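Local structure of Mannose/sialic acid-binding lectin (Polygonatum cyrtonema, 3A0D) at residues A[57-62]-A[80-85]; A[84-89]-A[96-101]. The protein probably binds carbohydrate, as bulb-type (monocot mannose-binding) lectins do, and carries bound methyl alpha-D-mannopyranoside here, the chain being the lectin domain of a longer precursor. All coordinates share one frame; numbering follows the deposited sequence.

Contact 1 of 2, residues A[57-62]-A[80-85]; sequences LHNNGN and GKEDHY. With MMA (methyl alpha-D-mannopyranoside), chain B; SO4 (sulfate ion), chain D.
Gly-61 lies over one face of the Tyr-85 ring, and through this CH-pi contact a tight turn of the beta-prism II fold, the fold of bulb-type lectin domains, packs against the connection that leads into strand 86-89. The turn is a type I beta turn from His-58 to Gly-61, closed by the backbone bond from Gly-61 N to His-58 O. Gly-61 CA sits 3.7 Å from the Tyr-85 ring centroid, only 10° off the ring normal. With no side chain, Gly-61 can come this close to the ring and keep a positive phi. The same ring turns its edge to Asn-59 O, which lies in its plane 3.2 Å from Tyr-85 CE1. Tyr-85 OH donates to Lys-81 O, in the carbonyl plane and on a lone pair, and so holds the far end of the ring in place. The side chains of Asn-59 and His-84 run side by side and point the same way, amide and imidazole planes 61° apart. CG of Asn-59 stands beside its own backbone N (chi1 -73°), which brings the amide alongside His-84, where ND2 meets a sulfate, probably from the crystallisation liquor, that His-84 NE2 also holds, at 2.7 Å from O4; Asn-59 OD1 is hydrogen-bonded to Ser-6 OG. Glu-82 begins by heading away from the turn, but a bend at chi2 brings its carboxylate back over Asn-59 CB, and a water links OE2 with Asn-59 ND2. Backbone bonds join the two segments at both ends of the Asn-59/Asn-60 pair: Asp-83 N reaches Asn-59 O, and Gly-80 N reaches Asn-60 O. Asn-60 OD1 makes an Asx turn by accepting from Asn-62 N at 3.1 Å, the donor standing well out of the amide carbonyl plane.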
# COMPACT_ATOMS: atom_id res chain seq x y z
N LEU A 57 3.98 -8.28 -9.24
CA LEU A 57 2.74 -7.57 -9.54
C LEU A 57 3.04 -6.80 -10.83
O LEU A 57 3.99 -6.02 -10.88
CB LEU A 57 2.36 -6.58 -8.43
CG LEU A 57 1.11 -5.75 -8.73
CD1 LEU A 57 -0.10 -6.68 -8.91
CD2 LEU A 57 0.86 -4.75 -7.61
N HIS A 58 2.23 -7.03 -11.86
CA HIS A 58 2.43 -6.40 -13.16
C HIS A 58 1.73 -5.06 -13.31
O HIS A 58 0.76 -4.77 -12.60
CB HIS A 58 1.95 -7.36 -14.25
CG HIS A 58 2.79 -8.59 -14.37
ND1 HIS A 58 3.86 -8.69 -15.23
CD2 HIS A 58 2.75 -9.76 -13.68
CE1 HIS A 58 4.45 -9.86 -15.07
NE2 HIS A 58 3.80 -10.53 -14.13
N ASN A 59 2.21 -4.24 -14.25
CA ASN A 59 1.62 -2.93 -14.48
C ASN A 59 0.21 -2.99 -15.05
O ASN A 59 -0.39 -1.96 -15.34
CB ASN A 59 2.52 -2.08 -15.39
CG ASN A 59 3.77 -1.59 -14.69
OD1 ASN A 59 3.76 -1.36 -13.48
ND2 ASN A 59 4.86 -1.42 -15.44
N ASN A 60 -0.33 -4.20 -15.22
CA ASN A 60 -1.69 -4.32 -15.73
C ASN A 60 -2.60 -4.91 -14.64
O ASN A 60 -3.78 -5.15 -14.87
CB ASN A 60 -1.73 -5.18 -17.01
CG ASN A 60 -1.66 -6.66 -16.73
OD1 ASN A 60 -1.07 -7.10 -15.74
ND2 ASN A 60 -2.25 -7.45 -17.61
N GLY A 61 -2.02 -5.13 -13.46
CA GLY A 61 -2.79 -5.66 -12.34
C GLY A 61 -2.69 -7.15 -12.06
O GLY A 61 -3.20 -7.63 -11.05
N ASN A 62 -2.04 -7.90 -12.94
CA ASN A 62 -1.92 -9.34 -12.74
C ASN A 62 -0.81 -9.68 -11.74
O ASN A 62 0.31 -9.18 -11.85
CB ASN A 62 -1.66 -10.03 -14.08
CG ASN A 62 -1.87 -11.53 -14.02
OD1 ASN A 62 -2.71 -12.01 -13.27
ND2 ASN A 62 -1.11 -12.28 -14.82
N GLY A 80 -5.82 -6.16 -16.54
CA GLY A 80 -6.63 -4.99 -16.82
C GLY A 80 -5.91 -3.93 -17.61
O GLY A 80 -5.02 -4.22 -18.41
N LYS A 81 -6.30 -2.68 -17.39
CA LYS A 81 -5.69 -1.56 -18.10
C LYS A 81 -4.21 -1.41 -17.73
O LYS A 81 -3.82 -1.61 -16.58
CB LYS A 81 -6.44 -0.27 -17.79
CG LYS A 81 -6.02 0.91 -18.66
CD LYS A 81 -5.22 1.95 -17.88
CE LYS A 81 -6.09 2.71 -16.89
NZ LYS A 81 -5.31 3.74 -16.13
N GLU A 82 -3.40 -1.06 -18.72
CA GLU A 82 -1.97 -0.85 -18.53
C GLU A 82 -1.79 0.46 -17.76
O GLU A 82 -2.27 1.51 -18.20
CB GLU A 82 -1.29 -0.77 -19.90
CG GLU A 82 0.23 -0.79 -19.86
CD GLU A 82 0.78 -2.03 -19.18
OE1 GLU A 82 0.18 -3.12 -19.32
OE2 GLU A 82 1.83 -1.91 -18.51
N ASP A 83 -1.10 0.39 -16.63
CA ASP A 83 -0.88 1.58 -15.80
C ASP A 83 0.09 1.19 -14.68
O ASP A 83 1.23 0.82 -14.94
CB ASP A 83 -2.22 2.04 -15.21
CG ASP A 83 -2.17 3.47 -14.72
OD1 ASP A 83 -2.44 3.71 -13.53
OD2 ASP A 83 -1.87 4.36 -15.55
N HIS A 84 -0.37 1.29 -13.44
CA HIS A 84 0.42 0.92 -12.27
C HIS A 84 -0.52 0.47 -11.16
O HIS A 84 -1.60 1.03 -10.97
CB HIS A 84 1.30 2.08 -11.79
CG HIS A 84 2.53 2.28 -12.61
ND1 HIS A 84 2.57 3.15 -13.68
CD2 HIS A 84 3.74 1.69 -12.56
CE1 HIS A 84 3.76 3.08 -14.25
NE2 HIS A 84 4.49 2.20 -13.59
N TYR A 85 -0.10 -0.55 -10.42
CA TYR A 85 -0.91 -1.09 -9.34
C TYR A 85 -0.08 -1.34 -8.09
O TYR A 85 1.14 -1.20 -8.11
CB TYR A 85 -1.58 -2.40 -9.78
CG TYR A 85 -2.50 -2.24 -10.98
CD1 TYR A 85 -1.98 -2.01 -12.25
CD2 TYR A 85 -3.88 -2.28 -10.82
CE1 TYR A 85 -2.83 -1.81 -13.34
CE2 TYR A 85 -4.73 -2.09 -11.90
CZ TYR A 85 -4.20 -1.85 -13.15
OH TYR A 85 -5.05 -1.63 -14.22
C1 MMA B . 5.67 6.19 -11.12
C2 MMA B . 5.86 5.10 -10.03
C3 MMA B . 4.60 4.22 -9.97
C4 MMA B . 3.40 5.12 -9.62
C5 MMA B . 3.27 6.21 -10.70
C6 MMA B . 2.10 7.14 -10.33
C7 MMA B . 5.34 6.60 -13.42
O1 MMA B . 5.49 5.57 -12.42
O2 MMA B . 6.06 5.72 -8.75
O3 MMA B . 4.75 3.21 -8.97
O4 MMA B . 2.21 4.34 -9.57
O5 MMA B . 4.49 7.01 -10.76
O6 MMA B . 1.96 8.16 -11.31
S SO4 D . 7.40 1.55 -15.31
O1 SO4 D . 7.06 2.98 -15.13
O2 SO4 D . 6.98 1.12 -16.66
O3 SO4 D . 8.86 1.37 -15.17
O4 SO4 D . 6.71 0.75 -14.29
O HOH W 1 4.56 -1.98 -18.32
O HOH W 2 -4.10 -6.56 -19.61

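Contact 2 of 2, residues A[84-89]-A[96-101]; sequences HYVLVL and VIYGPV. With MMA (methyl alpha-D-mannopyranoside), chain B; MMA (methyl alpha-D-mannopyranoside), chain C; SO4 (sulfate ion), chain D.
Pro-100 CA lies 4.0 Å above the face of the Tyr-85 ring opposite Gly-61, toward the rim, while Gly-99 CA approaches Tyr-85 CD2 obliquely to 3.2 Å, leaving no room for a side chain at Gly-99. Val-96 CG1 lies over one face of the Tyr-98 ring, toward its rim, and Val-86 CG1 comes obliquely at that residue, 4.0 Å from Tyr-98 CB. Tyr-98 OH receives a bond of 2.6 Å from O4 of the mannoside of chain C and is also hydrogen-bonded to Gln-90 OE1. The mannoside of chain B sets O1 over a face of the His-84 ring and O4 3.5 Å from Val-101 CG2; the bonds it makes to Gln-90, Asp-92, Asn-94 and Tyr-98 are all to the second subunit. Between these groups the backbones form an antiparallel ladder, in which Val-86 and Tyr-98, then Val-88 and Val-96, are hydrogen-bonded pairs. Leu-87 and Ile-97 form the non-hydrogen-bonded pair between them, Leu-87 CD1 to Ile-97 CG1 at 3.7 Å on the opposite face from the valines. Strand 86-89 lies between strands 3-5 and 95-104, with Leu-87 packed on Leu-55 and Leu-57 of strand 54-57, and the sheet continues into the second subunit through strand 95-104.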
# COMPACT_ATOMS: atom_id res chain seq x y z
N HIS A 84 -0.37 1.29 -13.44
CA HIS A 84 0.42 0.92 -12.27
C HIS A 84 -0.52 0.47 -11.16
O HIS A 84 -1.60 1.03 -10.97
CB HIS A 84 1.30 2.08 -11.79
CG HIS A 84 2.53 2.28 -12.61
ND1 HIS A 84 2.57 3.15 -13.68
CD2 HIS A 84 3.74 1.69 -12.56
CE1 HIS A 84 3.76 3.08 -14.25
NE2 HIS A 84 4.49 2.20 -13.59
N TYR A 85 -0.10 -0.55 -10.42
CA TYR A 85 -0.91 -1.09 -9.34
C TYR A 85 -0.08 -1.34 -8.09
O TYR A 85 1.14 -1.20 -8.11
CB TYR A 85 -1.58 -2.40 -9.78
CG TYR A 85 -2.50 -2.24 -10.98
CD1 TYR A 85 -1.98 -2.01 -12.25
CD2 TYR A 85 -3.88 -2.28 -10.82
CE1 TYR A 85 -2.83 -1.81 -13.34
CE2 TYR A 85 -4.73 -2.09 -11.90
CZ TYR A 85 -4.20 -1.85 -13.15
OH TYR A 85 -5.05 -1.63 -14.22
N VAL A 86 -0.75 -1.72 -7.02
CA VAL A 86 -0.08 -2.00 -5.76
C VAL A 86 -0.75 -3.18 -5.05
O VAL A 86 -1.96 -3.37 -5.16
CB VAL A 86 -0.11 -0.76 -4.82
CG1 VAL A 86 -1.52 -0.55 -4.28
CG2 VAL A 86 0.88 -0.94 -3.68
N LEU A 87 0.07 -3.97 -4.37
CA LEU A 87 -0.39 -5.11 -3.59
C LEU A 87 -0.17 -4.69 -2.15
O LEU A 87 0.92 -4.24 -1.80
CB LEU A 87 0.45 -6.35 -3.89
CG LEU A 87 0.17 -7.53 -2.95
CD1 LEU A 87 -1.25 -8.04 -3.19
CD2 LEU A 87 1.20 -8.62 -3.16
N VAL A 88 -1.18 -4.83 -1.31
CA VAL A 88 -1.05 -4.39 0.07
C VAL A 88 -1.53 -5.36 1.14
O VAL A 88 -2.61 -5.94 1.04
CB VAL A 88 -1.81 -3.06 0.28
CG1 VAL A 88 -1.66 -2.57 1.70
CG2 VAL A 88 -1.31 -2.01 -0.70
N LEU A 89 -0.71 -5.55 2.17
CA LEU A 89 -1.06 -6.38 3.32
C LEU A 89 -1.57 -5.32 4.30
O LEU A 89 -0.79 -4.52 4.82
CB LEU A 89 0.17 -7.07 3.91
CG LEU A 89 0.00 -7.58 5.34
CD1 LEU A 89 -1.17 -8.57 5.42
CD2 LEU A 89 1.30 -8.24 5.80
N VAL A 96 -4.74 -7.00 -0.51
CA VAL A 96 -5.45 -6.46 -1.66
C VAL A 96 -4.63 -5.82 -2.77
O VAL A 96 -3.61 -5.19 -2.53
CB VAL A 96 -6.46 -5.38 -1.17
CG1 VAL A 96 -7.40 -4.98 -2.30
CG2 VAL A 96 -7.21 -5.90 0.04
N ILE A 97 -5.10 -5.99 -4.00
CA ILE A 97 -4.47 -5.39 -5.17
C ILE A 97 -5.36 -4.20 -5.54
O ILE A 97 -6.56 -4.37 -5.75
CB ILE A 97 -4.42 -6.35 -6.38
CG1 ILE A 97 -3.51 -7.54 -6.08
CG2 ILE A 97 -3.91 -5.60 -7.61
CD1 ILE A 97 -3.42 -8.54 -7.22
N TYR A 98 -4.78 -3.01 -5.59
CA TYR A 98 -5.52 -1.80 -5.96
C TYR A 98 -4.93 -1.18 -7.21
O TYR A 98 -3.73 -1.27 -7.45
CB TYR A 98 -5.46 -0.74 -4.86
CG TYR A 98 -6.15 -1.08 -3.57
CD1 TYR A 98 -5.45 -1.70 -2.52
CD2 TYR A 98 -7.48 -0.72 -3.35
CE1 TYR A 98 -6.06 -1.93 -1.30
CE2 TYR A 98 -8.09 -0.95 -2.12
CZ TYR A 98 -7.38 -1.55 -1.10
OH TYR A 98 -7.98 -1.78 0.11
N GLY A 99 -5.78 -0.51 -7.99
CA GLY A 99 -5.31 0.13 -9.20
C GLY A 99 -6.47 0.43 -10.12
O GLY A 99 -7.56 -0.12 -9.93
N PRO A 100 -6.28 1.28 -11.14
CA PRO A 100 -5.02 1.95 -11.47
C PRO A 100 -4.74 3.18 -10.61
O PRO A 100 -5.35 3.38 -9.56
CB PRO A 100 -5.21 2.31 -12.93
CG PRO A 100 -6.65 2.69 -12.96
CD PRO A 100 -7.31 1.59 -12.15
N VAL A 101 -3.80 4.00 -11.07
CA VAL A 101 -3.43 5.22 -10.35
C VAL A 101 -4.54 6.26 -10.37
O VAL A 101 -5.10 6.57 -11.42
CB VAL A 101 -2.16 5.85 -10.95
CG1 VAL A 101 -1.86 7.17 -10.26
CG2 VAL A 101 -0.97 4.91 -10.80
C1 MMA B . 5.67 6.19 -11.12
C2 MMA B . 5.86 5.10 -10.03
C3 MMA B . 4.60 4.22 -9.97
C4 MMA B . 3.40 5.12 -9.62
C5 MMA B . 3.27 6.21 -10.70
C6 MMA B . 2.10 7.14 -10.33
C7 MMA B . 5.34 6.60 -13.42
O1 MMA B . 5.49 5.57 -12.42
O2 MMA B . 6.06 5.72 -8.75
O3 MMA B . 4.75 3.21 -8.97
O4 MMA B . 2.21 4.34 -9.57
O5 MMA B . 4.49 7.01 -10.76
O6 MMA B . 1.96 8.16 -11.31
C1 MMA C . -12.68 -5.06 2.75
C2 MMA C . -11.51 -4.19 3.29
C3 MMA C . -11.11 -3.17 2.20
C4 MMA C . -10.67 -3.96 0.95
C5 MMA C . -11.84 -4.84 0.48
C6 MMA C . -11.39 -5.64 -0.75
C7 MMA C . -14.92 -5.06 1.99
O1 MMA C . -13.83 -4.23 2.47
O2 MMA C . -10.38 -5.03 3.59
O3 MMA C . -10.03 -2.36 2.67
O4 MMA C . -10.30 -3.04 -0.08
O5 MMA C . -12.23 -5.77 1.53
O6 MMA C . -12.45 -6.48 -1.21
S SO4 D . 7.40 1.55 -15.31
O1 SO4 D . 7.06 2.98 -15.13
O2 SO4 D . 6.98 1.12 -16.66
O3 SO4 D . 8.86 1.37 -15.17
O4 SO4 D . 6.71 0.75 -14.29

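Followed from the N terminus, the chain reaches the turn 57-62 between strands 54-57 and 63-66, passes through strand 72-75, and comes back at 80-85, where contact 1 closes a loop of 17 intervening residues. Contact 2 begins where that one ends, sharing His-84 and Tyr-85, and closes the much shorter hairpin from 84-89 to 96-101. The two loops therefore follow one another and neither nests inside nor crosses the other. Contact 1 ties the sheet of strands 54-57 and 63-66 to the entry of strand 86-89, and contact 2 joins that strand to strand 95-104. Asp-83 OD1 with Val-101 N, and Leu-57 against Val-86, bridge them directly.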